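Local coordinates for protein killer cell lectin-like receptor 3 (PDB 3C8J) that serves as a disulfide-linked homodimeric receptor on mouse natural killer cells that recognises class I MHC molecules through its C-type lectin-like domain, at residues Arg79-Tyr83 and Phe94-Lys98; Gly112-Leu116 and Ile193-Lys197; Gly134-Ile138 and Ile188-Ile193. The protein carries 4 engineered substitutions. All coordinates share one frame; numbering follows the deposited sequence.

How the interactions relate
Strand 190-197 and its neighbours tie the three contacts together. Interaction 1 joins the open ends of the antiparallel hairpin of strands 82-88 and 90-96 and is partly exposed; Ile-95 N of that hairpin makes a probable hydrogen bond to Cys-192 O of interaction 3. Interactions 2 and 3 both use strand 190-197 and share Ile-193, and both lie nearer the centre of the chain. Interaction 2 is mostly buried and aliphatic, fastening an irregular loop beside a disulfide, whereas interaction 3 is a parallel strand pair dressed with aromatic rings. Interaction 1 mixes a ring pair with an asparagine-to-backbone bond.

Interaction 1 of 3, residues Arg79-Tyr83 and Phe94-Lys98; sequences RGVKY and FIMNK
Gly-80 passes beside the amide of Asn-97, its CA 3.2 Å from Asn-97 OD1, with backbone angles that call for glycine. Val-81 then gives its N-H to Asn-97 OD1 (2.8 Å), in the plane of the side-chain carbonyl and on a lone pair, while its own carbonyl accepts the N-H of Met-96. The asparagine, first residue of the region 97-99 implicated in MHC class I binding, thus continues the hydrogen bonding just where its own chain turns a corner. Lys-82 forms the non-hydrogen-bonded pair with Ile-95: CB lies 4.1 Å from Ile-95 CG1, and the rest of the lysine leads away. Tyr-83 N donates to Phe-94 O, and Phe-94 N to Tyr-83 O. A chi1 of 69° sets Tyr-83 CG between the backbone N and carbonyl carbon and brings the ring across that of Phe-94 at a slant. The planes are 17° apart but slid, so overlap is slight; Tyr-83 OH lies over one Phe-94 face. Met-96 CG meets the tyrosine edge. Tyr-83 OH is hydrogen-bonded to His-130. Strand 90-96 pairs on with strand 190-197, where the backbones of Ile-95 and Cys-192 are hydrogen-bonded, and Ile-95 also packs on Asn-107 of helix 101-110.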
ATOM      1  N   ARG A  79     -17.442  17.149  -7.546  1.00 72.01           N
ATOM      2  CA  ARG A  79     -17.475  15.750  -7.075  1.00 71.38           C
ATOM      3  C   ARG A  79     -17.093  15.666  -5.595  1.00 70.69           C
ATOM      4  O   ARG A  79     -17.626  14.815  -4.849  1.00 70.88           O
ATOM      5  CB  ARG A  79     -16.522  14.832  -7.870  1.00 71.54           C
ATOM      6  CG  ARG A  79     -17.198  13.759  -8.733  1.00 72.67           C
ATOM      7  CD  ARG A  79     -18.170  12.847  -7.952  1.00 73.98           C
ATOM      8  NE  ARG A  79     -19.559  13.306  -8.045  1.00 75.13           N
ATOM      9  CZ  ARG A  79     -20.629  12.509  -8.016  1.00 76.12           C
ATOM     10  NH1 ARG A  79     -20.493  11.194  -7.904  1.00 76.43           N
ATOM     11  NH2 ARG A  79     -21.849  13.033  -8.107  1.00 76.00           N
ATOM     12  N   GLY A  80     -16.148  16.527  -5.193  1.00 69.26           N
ATOM     13  CA  GLY A  80     -15.573  16.485  -3.843  1.00 67.27           C
ATOM     14  C   GLY A  80     -14.058  16.303  -3.696  1.00 65.74           C
ATOM     15  O   GLY A  80     -13.300  16.289  -4.674  1.00 66.22           O
ATOM     16  N   VAL A  81     -13.620  16.171  -2.445  1.00 63.48           N
ATOM     17  CA  VAL A  81     -12.218  16.084  -2.108  1.00 60.70           C
ATOM     18  C   VAL A  81     -11.921  14.638  -1.767  1.00 59.51           C
ATOM     19  O   VAL A  81     -12.511  14.075  -0.852  1.00 59.35           O
ATOM     20  CB  VAL A  81     -11.900  16.947  -0.892  1.00 60.16           C
ATOM     21  CG1 VAL A  81     -10.450  16.834  -0.556  1.00 59.90           C
ATOM     22  CG2 VAL A  81     -12.259  18.381  -1.163  1.00 60.49           C
ATOM     23  N   LYS A  82     -11.002  14.029  -2.499  1.00 57.92           N
ATOM     24  CA  LYS A  82     -10.614  12.662  -2.202  1.00 56.26           C
ATOM     25  C   LYS A  82      -9.114  12.484  -2.413  1.00 55.49           C
ATOM     26  O   LYS A  82      -8.470  13.300  -3.073  1.00 55.04           O
ATOM     27  CB  LYS A  82     -11.404  11.698  -3.086  1.00 56.10           C
ATOM     28  CG  LYS A  82     -11.163  11.946  -4.551  1.00 55.10           C
ATOM     29  CD  LYS A  82     -11.870  10.960  -5.443  1.00 53.75           C
ATOM     30  CE  LYS A  82     -12.115  11.589  -6.824  1.00 52.09           C
ATOM     31  NZ  LYS A  82     -10.948  12.293  -7.409  1.00 50.31           N
ATOM     32  N   TYR A  83      -8.560  11.435  -1.817  1.00 54.56           N
ATOM     33  CA  TYR A  83      -7.231  10.949  -2.189  1.00 54.27           C
ATOM     34  C   TYR A  83      -7.296   9.429  -2.296  1.00 54.23           C
ATOM     35  O   TYR A  83      -8.241   8.807  -1.783  1.00 55.13           O
ATOM     36  CB  TYR A  83      -6.132  11.407  -1.202  1.00 54.29           C
ATOM     37  CG  TYR A  83      -6.200  10.774   0.172  1.00 54.04           C
ATOM     38  CD1 TYR A  83      -5.459   9.636   0.484  1.00 52.09           C
ATOM     39  CD2 TYR A  83      -7.031  11.316   1.155  1.00 55.42           C
ATOM     40  CE1 TYR A  83      -5.534   9.070   1.748  1.00 55.25           C
ATOM     41  CE2 TYR A  83      -7.138  10.755   2.398  1.00 54.81           C
ATOM     42  CZ  TYR A  83      -6.394   9.640   2.705  1.00 55.54           C
ATOM     43  OH  TYR A  83      -6.529   9.119   3.977  1.00 54.76           O
ATOM     44  N   PHE A  94     -10.289   7.590  -0.169  1.00 53.72           N
ATOM     45  CA  PHE A  94     -10.899   8.162   1.014  1.00 53.41           C
ATOM     46  C   PHE A  94     -11.533   9.443   0.538  1.00 54.40           C
ATOM     47  O   PHE A  94     -10.834  10.377   0.146  1.00 54.89           O
ATOM     48  CB  PHE A  94      -9.877   8.386   2.128  1.00 52.56           C
ATOM     49  CG  PHE A  94      -9.123   7.139   2.518  1.00 50.49           C
ATOM     50  CD1 PHE A  94      -8.041   6.721   1.790  1.00 48.05           C
ATOM     51  CD2 PHE A  94      -9.503   6.384   3.620  1.00 49.98           C
ATOM     52  CE1 PHE A  94      -7.344   5.568   2.140  1.00 48.20           C
ATOM     53  CE2 PHE A  94      -8.800   5.228   3.984  1.00 46.71           C
ATOM     54  CZ  PHE A  94      -7.736   4.825   3.237  1.00 48.25           C
ATOM     55  N   ILE A  95     -12.862   9.453   0.506  1.00 55.03           N
ATOM     56  CA  ILE A  95     -13.609  10.607   0.043  1.00 55.61           C
ATOM     57  C   ILE A  95     -13.943  11.489   1.242  1.00 56.40           C
ATOM     58  O   ILE A  95     -14.717  11.106   2.130  1.00 56.87           O
ATOM     59  CB  ILE A  95     -14.866  10.188  -0.744  1.00 55.53           C
ATOM     60  CG1 ILE A  95     -14.465   9.204  -1.839  1.00 55.12           C
ATOM     61  CG2 ILE A  95     -15.563  11.417  -1.340  1.00 55.04           C
ATOM     62  CD1 ILE A  95     -15.505   8.969  -2.869  1.00 56.32           C
ATOM     63  N   MET A  96     -13.338  12.673   1.238  1.00 57.04           N
ATOM     64  CA  MET A  96     -13.292  13.569   2.386  1.00 57.50           C
ATOM     65  C   MET A  96     -14.344  14.688   2.355  1.00 57.79           C
ATOM     66  O   MET A  96     -14.074  15.820   2.761  1.00 57.61           O
ATOM     67  CB  MET A  96     -11.868  14.129   2.500  1.00 57.42           C
ATOM     68  CG  MET A  96     -10.807  13.042   2.710  1.00 57.86           C
ATOM     69  SD  MET A  96     -10.989  11.979   4.175  1.00 60.64           S
ATOM     70  CE  MET A  96     -10.241  12.949   5.501  1.00 58.86           C
ATOM     71  N   ASN A  97     -15.533  14.358   1.833  1.00 58.74           N
ATOM     72  CA  ASN A  97     -16.765  15.157   1.976  1.00 59.14           C
ATOM     73  C   ASN A  97     -17.746  14.321   2.745  1.00 59.13           C
ATOM     74  O   ASN A  97     -17.797  13.108   2.550  1.00 59.51           O
ATOM     75  CB  ASN A  97     -17.451  15.446   0.638  1.00 59.46           C
ATOM     76  CG  ASN A  97     -16.508  15.927  -0.410  1.00 61.03           C
ATOM     77  OD1 ASN A  97     -15.754  15.137  -0.986  1.00 62.45           O
ATOM     78  ND2 ASN A  97     -16.551  17.229  -0.697  1.00 62.21           N
ATOM     79  N   LYS A  98     -18.564  14.965   3.568  1.00 59.23           N
ATOM     80  CA  LYS A  98     -19.543  14.268   4.367  1.00 59.21           C
ATOM     81  C   LYS A  98     -20.827  14.093   3.570  1.00 58.82           C
ATOM     82  O   LYS A  98     -21.543  15.063   3.314  1.00 58.86           O
ATOM     83  CB  LYS A  98     -19.812  15.034   5.658  1.00 59.50           C
ATOM     84  CG  LYS A  98     -18.609  15.133   6.604  1.00 60.41           C
ATOM     85  CD  LYS A  98     -18.889  16.163   7.720  1.00 60.21           C
ATOM     86  CE  LYS A  98     -17.896  16.068   8.879  1.00 60.49           C
ATOM     87  NZ  LYS A  98     -18.084  17.249   9.766  1.00 61.12           N
TER

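Interaction 2 of 3, residues Gly112-Leu116 and Ile193-Lys197; sequences GVPIL and ICGKK. Engineered in segment 112-116: Gly-112 (natural residue Ser).
A Schellman motif ends helix 101-110, and the chain leaving it, Gly-112 to Leu-116, is laid against residues 193-197 of strand 190-197 next to the disulfide of Cys-194 with Cys-108. Gly-112, an engineered residue (serine in the natural sequence), is the C-prime position of that motif and has positive phi. Two backbone bonds flank a single bridge between Ile-115 and Cys-194: Gly-195 N to Pro-114 O (2.9 Å, 163° at the hydrogen) and Leu-116 N to Ile-193 O (2.8 Å). Val-113 approaches with CG1, which reaches 3.6 Å from Gly-195 O and 3.7 Å from Lys-196 CB, while its carbonyl O rests 3.3 Å from Cys-194 CB. Leu-116 and Ile-193 run alongside each other in the same direction, with CD2 of the leucine 3.9 Å from CG2 of the isoleucine. With chi1 at -176°, Leu-116 extends its CG opposite the backbone N; its other branch, CD1, lies against Gly-195 CA, where the strand carries no side chain. Val-113 also packs on Phe-201 of the second subunit. The disulfide thus ties the strand to the helix just before the loop, whereas the loop itself is held by those two backbone bonds and aliphatic packing.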
ATOM      1  N   GLY A 112     -15.931   3.555 -10.177  1.00 56.36           N
ATOM      2  CA  GLY A 112     -15.783   2.116 -10.362  1.00 56.42           C
ATOM      3  C   GLY A 112     -15.047   1.392  -9.242  1.00 56.28           C
ATOM      4  O   GLY A 112     -14.578   0.285  -9.429  1.00 56.00           O
ATOM      5  N   VAL A 113     -14.947   2.011  -8.075  1.00 56.68           N
ATOM      6  CA  VAL A 113     -14.309   1.370  -6.933  1.00 57.86           C
ATOM      7  C   VAL A 113     -15.348   1.378  -5.841  1.00 58.49           C
ATOM      8  O   VAL A 113     -15.632   2.422  -5.274  1.00 59.13           O
ATOM      9  CB  VAL A 113     -13.025   2.116  -6.489  1.00 57.67           C
ATOM     10  CG1 VAL A 113     -12.445   1.506  -5.255  1.00 57.03           C
ATOM     11  CG2 VAL A 113     -11.990   2.102  -7.616  1.00 58.45           C
ATOM     12  N   PRO A 114     -15.955   0.217  -5.567  1.00 58.75           N
ATOM     13  CA  PRO A 114     -17.156   0.247  -4.723  1.00 58.68           C
ATOM     14  C   PRO A 114     -16.885   0.531  -3.234  1.00 58.65           C
ATOM     15  O   PRO A 114     -15.762   0.409  -2.770  1.00 58.31           O
ATOM     16  CB  PRO A 114     -17.770  -1.149  -4.933  1.00 58.63           C
ATOM     17  CG  PRO A 114     -16.990  -1.765  -6.134  1.00 58.64           C
ATOM     18  CD  PRO A 114     -15.628  -1.148  -6.026  1.00 58.54           C
ATOM     19  N   ILE A 115     -17.934   0.916  -2.508  1.00 58.57           N
ATOM     20  CA  ILE A 115     -17.828   1.231  -1.080  1.00 57.93           C
ATOM     21  C   ILE A 115     -17.153   0.081  -0.331  1.00 57.99           C
ATOM     22  O   ILE A 115     -17.360  -1.084  -0.654  1.00 58.45           O
ATOM     23  CB  ILE A 115     -19.213   1.675  -0.498  1.00 57.80           C
ATOM     24  CG1 ILE A 115     -19.122   2.158   0.952  1.00 57.67           C
ATOM     25  CG2 ILE A 115     -20.301   0.596  -0.690  1.00 57.93           C
ATOM     26  CD1 ILE A 115     -20.481   2.640   1.522  1.00 57.57           C
ATOM     27  N   LEU A 116     -16.333   0.412   0.658  1.00 57.97           N
ATOM     28  CA  LEU A 116     -15.414  -0.557   1.258  1.00 57.35           C
ATOM     29  C   LEU A 116     -16.016  -1.818   1.844  1.00 57.33           C
ATOM     30  O   LEU A 116     -16.959  -1.780   2.632  1.00 57.31           O
ATOM     31  CB  LEU A 116     -14.531   0.107   2.304  1.00 56.98           C
ATOM     32  CG  LEU A 116     -13.454  -0.777   2.933  1.00 56.72           C
ATOM     33  CD1 LEU A 116     -12.394  -1.187   1.934  1.00 56.03           C
ATOM     34  CD2 LEU A 116     -12.850  -0.100   4.123  1.00 54.12           C
ATOM     35  N   ILE A 193     -15.199   5.605   2.483  1.00 58.79           N
ATOM     36  CA  ILE A 193     -14.064   4.821   1.985  1.00 58.96           C
ATOM     37  C   ILE A 193     -14.457   3.849   0.881  1.00 59.21           C
ATOM     38  O   ILE A 193     -15.331   3.005   1.077  1.00 58.80           O
ATOM     39  CB  ILE A 193     -13.365   3.983   3.086  1.00 58.94           C
ATOM     40  CG1 ILE A 193     -13.119   4.823   4.344  1.00 59.52           C
ATOM     41  CG2 ILE A 193     -12.046   3.421   2.542  1.00 57.83           C
ATOM     42  CD1 ILE A 193     -12.364   4.103   5.448  1.00 58.63           C
ATOM     43  N   CYS A 194     -13.790   3.957  -0.265  1.00 59.17           N
ATOM     44  CA  CYS A 194     -14.003   3.020  -1.359  1.00 59.12           C
ATOM     45  C   CYS A 194     -12.831   2.065  -1.385  1.00 58.92           C
ATOM     46  O   CYS A 194     -11.716   2.466  -1.096  1.00 59.75           O
ATOM     47  CB  CYS A 194     -14.088   3.751  -2.698  1.00 59.36           C
ATOM     48  SG  CYS A 194     -15.168   5.198  -2.768  1.00 59.15           S
ATOM     49  N   GLY A 195     -13.059   0.807  -1.736  1.00 58.53           N
ATOM     50  CA  GLY A 195     -11.967  -0.146  -1.774  1.00 58.72           C
ATOM     51  C   GLY A 195     -12.066  -1.142  -2.910  1.00 58.71           C
ATOM     52  O   GLY A 195     -13.149  -1.426  -3.369  1.00 58.20           O
ATOM     53  N   LYS A 196     -10.927  -1.663  -3.368  1.00 58.87           N
ATOM     54  CA  LYS A 196     -10.930  -2.644  -4.441  1.00 59.42           C
ATOM     55  C   LYS A 196      -9.626  -3.463  -4.521  1.00 59.03           C
ATOM     56  O   LYS A 196      -8.543  -2.887  -4.512  1.00 59.35           O
ATOM     57  CB  LYS A 196     -11.266  -1.958  -5.767  1.00 59.45           C
ATOM     58  CG  LYS A 196     -10.571  -2.516  -7.009  1.00 61.60           C
ATOM     59  CD  LYS A 196     -11.504  -2.519  -8.212  1.00 63.92           C
ATOM     60  CE  LYS A 196     -12.265  -3.823  -8.283  1.00 65.66           C
ATOM     61  NZ  LYS A 196     -13.019  -3.942  -9.559  1.00 69.12           N
ATOM     62  N   LYS A 197      -9.768  -4.789  -4.593  1.00 58.17           N
ATOM     63  CA  LYS A 197      -8.662  -5.728  -4.743  1.00 58.08           C
ATOM     64  C   LYS A 197      -7.971  -5.576  -6.103  1.00 57.68           C
ATOM     65  O   LYS A 197      -8.626  -5.445  -7.151  1.00 57.70           O
ATOM     66  CB  LYS A 197      -9.144  -7.185  -4.623  1.00 57.77           C
ATOM     67  CG  LYS A 197      -9.878  -7.556  -3.319  1.00 59.06           C
ATOM     68  CD  LYS A 197      -9.706  -9.064  -2.914  1.00 59.15           C
ATOM     69  CE  LYS A 197     -10.308 -10.085  -3.902  1.00 60.97           C
ATOM     70  NZ  LYS A 197     -11.765 -10.425  -3.666  1.00 60.64           N
TER

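Interaction 3 of 3, residues Gly134-Ile138 and Ile188-Ile193; sequences GNYWI and IPYYCI. Engineered in segment 134-138: Gly-134 (natural residue Glu).
The Tyr-190 ring is covered on both faces: Asn-135 CB sits over its centre on one, a CH-pi contact 3.8 Å from the centroid, and Ile-188 CG2 lies toward the rim of the other. The asparagine amide is steeply inclined to this ring. Tyr-190 in turn covers a face of the Trp-137 indole, with CB over the five-membered ring and CD1 3.5 Å from Trp-137 CZ2; the two side chains cross at about a right angle. At the indole edge, NE1 donates to Ile-188 O (3.0 Å), which lies only 7° out of the ring plane; the bond bends to 131° at the hydrogen, and NE1 also makes a weak bond to Thr-99 O. With chi1 at -71°, Trp-137 CG is anti to the carbonyl carbon and the indole reaches back to the residues just before the partner strand. On the other side of the sheet, Tyr-136 receives Tyr-191 CB over one face, 3.9 Å from its centroid; the two rings meet obliquely. Ile-193 brings CG1 to 3.5 Å from Tyr-136 CB. Tyr-136 OH is hydrogen-bonded to Ile-132 O.

Beneath the rings the strands pair in the parallel sense, Tyr-136 with Tyr-191 and Trp-137 with Cys-192. Trp-137 uses both its polar backbone atoms: N donates to Tyr-191 O at 2.9 Å, from above the carbonyl plane, and O accepts the N-H of Ile-193. A further bond, Tyr-191 N to Asn-135 O, is weak. Gly-134, engineered from glutamate, brings its CA near Tyr-191 CE1. Trp-137 also meets Trp-101, and Cys-192 is joined by disulfide to Cys-104. A parallel strand pair at the heart of a mixed sheet, with a disulfide from the last strand to the first helix, is characteristic of the C-type lectin-like fold.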
ATOM      1  N   GLY A 134     -11.829  10.877  12.069  1.00 54.33           N
ATOM      2  CA  GLY A 134     -13.136  11.176  11.510  1.00 54.77           C
ATOM      3  C   GLY A 134     -14.001   9.931  11.556  1.00 55.42           C
ATOM      4  O   GLY A 134     -13.671   8.962  12.243  1.00 55.79           O
ATOM      5  N   ASN A 135     -15.112   9.967  10.825  1.00 55.55           N
ATOM      6  CA  ASN A 135     -16.015   8.843  10.706  1.00 55.68           C
ATOM      7  C   ASN A 135     -16.256   8.538   9.241  1.00 56.10           C
ATOM      8  O   ASN A 135     -16.605   9.436   8.467  1.00 57.15           O
ATOM      9  CB  ASN A 135     -17.321   9.160  11.402  1.00 55.41           C
ATOM     10  CG  ASN A 135     -17.125   9.449  12.859  1.00 55.78           C
ATOM     11  OD1 ASN A 135     -17.631  10.433  13.380  1.00 56.56           O
ATOM     12  ND2 ASN A 135     -16.356   8.603  13.532  1.00 56.77           N
ATOM     13  N   TYR A 136     -16.078   7.275   8.862  1.00 55.18           N
ATOM     14  CA  TYR A 136     -16.110   6.886   7.460  1.00 54.82           C
ATOM     15  C   TYR A 136     -17.150   5.791   7.207  1.00 55.15           C
ATOM     16  O   TYR A 136     -17.090   4.702   7.797  1.00 55.81           O
ATOM     17  CB  TYR A 136     -14.723   6.378   7.034  1.00 54.17           C
ATOM     18  CG  TYR A 136     -13.626   7.394   7.139  1.00 53.18           C
ATOM     19  CD1 TYR A 136     -13.091   7.729   8.372  1.00 53.53           C
ATOM     20  CD2 TYR A 136     -13.096   7.995   6.009  1.00 52.86           C
ATOM     21  CE1 TYR A 136     -12.089   8.663   8.493  1.00 53.53           C
ATOM     22  CE2 TYR A 136     -12.055   8.924   6.123  1.00 53.29           C
ATOM     23  CZ  TYR A 136     -11.566   9.246   7.379  1.00 52.55           C
ATOM     24  OH  TYR A 136     -10.587  10.166   7.544  1.00 51.90           O
ATOM     25  N   TRP A 137     -18.108   6.067   6.335  1.00 54.97           N
ATOM     26  CA  TRP A 137     -19.032   5.036   5.907  1.00 54.66           C
ATOM     27  C   TRP A 137     -18.238   3.908   5.243  1.00 54.74           C
ATOM     28  O   TRP A 137     -17.243   4.155   4.545  1.00 54.41           O
ATOM     29  CB  TRP A 137     -20.046   5.607   4.933  1.00 54.29           C
ATOM     30  CG  TRP A 137     -21.058   6.527   5.553  1.00 54.87           C
ATOM     31  CD1 TRP A 137     -21.306   7.815   5.191  1.00 55.06           C
ATOM     32  CD2 TRP A 137     -21.987   6.228   6.628  1.00 54.77           C
ATOM     33  NE1 TRP A 137     -22.325   8.339   5.957  1.00 55.17           N
ATOM     34  CE2 TRP A 137     -22.761   7.389   6.843  1.00 54.80           C
ATOM     35  CE3 TRP A 137     -22.229   5.104   7.422  1.00 54.18           C
ATOM     36  CZ2 TRP A 137     -23.754   7.461   7.827  1.00 54.33           C
ATOM     37  CZ3 TRP A 137     -23.223   5.173   8.393  1.00 54.75           C
ATOM     38  CH2 TRP A 137     -23.972   6.346   8.588  1.00 54.34           C
ATOM     39  N   ILE A 138     -18.654   2.670   5.507  1.00 54.77           N
ATOM     40  CA  ILE A 138     -18.096   1.506   4.822  1.00 54.63           C
ATOM     41  C   ILE A 138     -19.258   0.668   4.287  1.00 54.90           C
ATOM     42  O   ILE A 138     -20.410   0.918   4.642  1.00 54.92           O
ATOM     43  CB  ILE A 138     -17.120   0.688   5.706  1.00 54.39           C
ATOM     44  CG1 ILE A 138     -17.829   0.089   6.920  1.00 54.45           C
ATOM     45  CG2 ILE A 138     -15.965   1.550   6.157  1.00 54.31           C
ATOM     46  CD1 ILE A 138     -16.922  -0.843   7.724  1.00 54.21           C
ATOM     47  N   ILE A 188     -26.726  10.142   8.170  1.00 57.09           N
ATOM     48  CA  ILE A 188     -25.733  11.004   8.794  1.00 56.77           C
ATOM     49  C   ILE A 188     -24.590  11.319   7.806  1.00 56.58           C
ATOM     50  O   ILE A 188     -24.033  10.412   7.186  1.00 55.65           O
ATOM     51  CB  ILE A 188     -25.208  10.426  10.126  1.00 56.84           C
ATOM     52  CG1 ILE A 188     -26.373  10.234  11.101  1.00 56.62           C
ATOM     53  CG2 ILE A 188     -24.154  11.364  10.746  1.00 56.76           C
ATOM     54  CD1 ILE A 188     -25.973   9.773  12.478  1.00 55.83           C
ATOM     55  N   PRO A 189     -24.276  12.615   7.637  1.00 56.62           N
ATOM     56  CA  PRO A 189     -23.226  13.015   6.716  1.00 56.79           C
ATOM     57  C   PRO A 189     -21.846  12.664   7.276  1.00 57.26           C
ATOM     58  O   PRO A 189     -21.360  13.329   8.204  1.00 57.54           O
ATOM     59  CB  PRO A 189     -23.394  14.541   6.616  1.00 57.03           C
ATOM     60  CG  PRO A 189     -24.628  14.892   7.379  1.00 56.22           C
ATOM     61  CD  PRO A 189     -24.892  13.772   8.315  1.00 56.56           C
ATOM     62  N   TYR A 190     -21.231  11.620   6.724  1.00 57.18           N
ATOM     63  CA  TYR A 190     -19.890  11.223   7.111  1.00 57.23           C
ATOM     64  C   TYR A 190     -18.970  11.147   5.897  1.00 57.45           C
ATOM     65  O   TYR A 190     -19.402  11.237   4.741  1.00 57.45           O
ATOM     66  CB  TYR A 190     -19.901   9.853   7.797  1.00 57.05           C
ATOM     67  CG  TYR A 190     -20.417   9.839   9.208  1.00 56.89           C
ATOM     68  CD1 TYR A 190     -21.049   8.698   9.709  1.00 56.87           C
ATOM     69  CD2 TYR A 190     -20.296  10.957  10.048  1.00 56.66           C
ATOM     70  CE1 TYR A 190     -21.542   8.654  11.009  1.00 57.24           C
ATOM     71  CE2 TYR A 190     -20.786  10.933  11.368  1.00 56.17           C
ATOM     72  CZ  TYR A 190     -21.408   9.765  11.841  1.00 57.71           C
ATOM     73  OH  TYR A 190     -21.930   9.694  13.128  1.00 58.10           O
ATOM     74  N   TYR A 191     -17.692  10.952   6.168  1.00 57.79           N
ATOM     75  CA  TYR A 191     -16.743  10.634   5.115  1.00 58.45           C
ATOM     76  C   TYR A 191     -17.061   9.240   4.560  1.00 58.74           C
ATOM     77  O   TYR A 191     -18.045   8.608   4.946  1.00 58.63           O
ATOM     78  CB  TYR A 191     -15.341  10.648   5.675  1.00 58.24           C
ATOM     79  CG  TYR A 191     -14.888  11.967   6.218  1.00 59.00           C
ATOM     80  CD1 TYR A 191     -14.040  12.019   7.320  1.00 59.71           C
ATOM     81  CD2 TYR A 191     -15.274  13.169   5.617  1.00 59.55           C
ATOM     82  CE1 TYR A 191     -13.581  13.233   7.819  1.00 60.62           C
ATOM     83  CE2 TYR A 191     -14.828  14.396   6.112  1.00 59.97           C
ATOM     84  CZ  TYR A 191     -13.977  14.420   7.213  1.00 60.31           C
ATOM     85  OH  TYR A 191     -13.523  15.623   7.720  1.00 59.94           O
ATOM     86  N   CYS A 192     -16.207   8.757   3.674  1.00 59.10           N
ATOM     87  CA  CYS A 192     -16.528   7.604   2.882  1.00 58.91           C
ATOM     88  C   CYS A 192     -15.252   6.935   2.379  1.00 58.89           C
ATOM     89  O   CYS A 192     -14.333   7.624   1.920  1.00 58.71           O
ATOM     90  CB  CYS A 192     -17.380   8.092   1.723  1.00 59.07           C
ATOM     91  SG  CYS A 192     -17.730   6.925   0.476  1.00 60.66           S
ATOM     92  N   ILE A 193     -15.199   5.605   2.483  1.00 58.79           N
ATOM     93  CA  ILE A 193     -14.064   4.821   1.985  1.00 58.96           C
ATOM     94  C   ILE A 193     -14.457   3.849   0.881  1.00 59.21           C
ATOM     95  O   ILE A 193     -15.331   3.005   1.077  1.00 58.80           O
ATOM     96  CB  ILE A 193     -13.365   3.983   3.086  1.00 58.94           C
ATOM     97  CG1 ILE A 193     -13.119   4.823   4.344  1.00 59.52           C
ATOM     98  CG2 ILE A 193     -12.046   3.421   2.542  1.00 57.83           C
ATOM     99  CD1 ILE A 193     -12.364   4.103   5.448  1.00 58.63           C
TER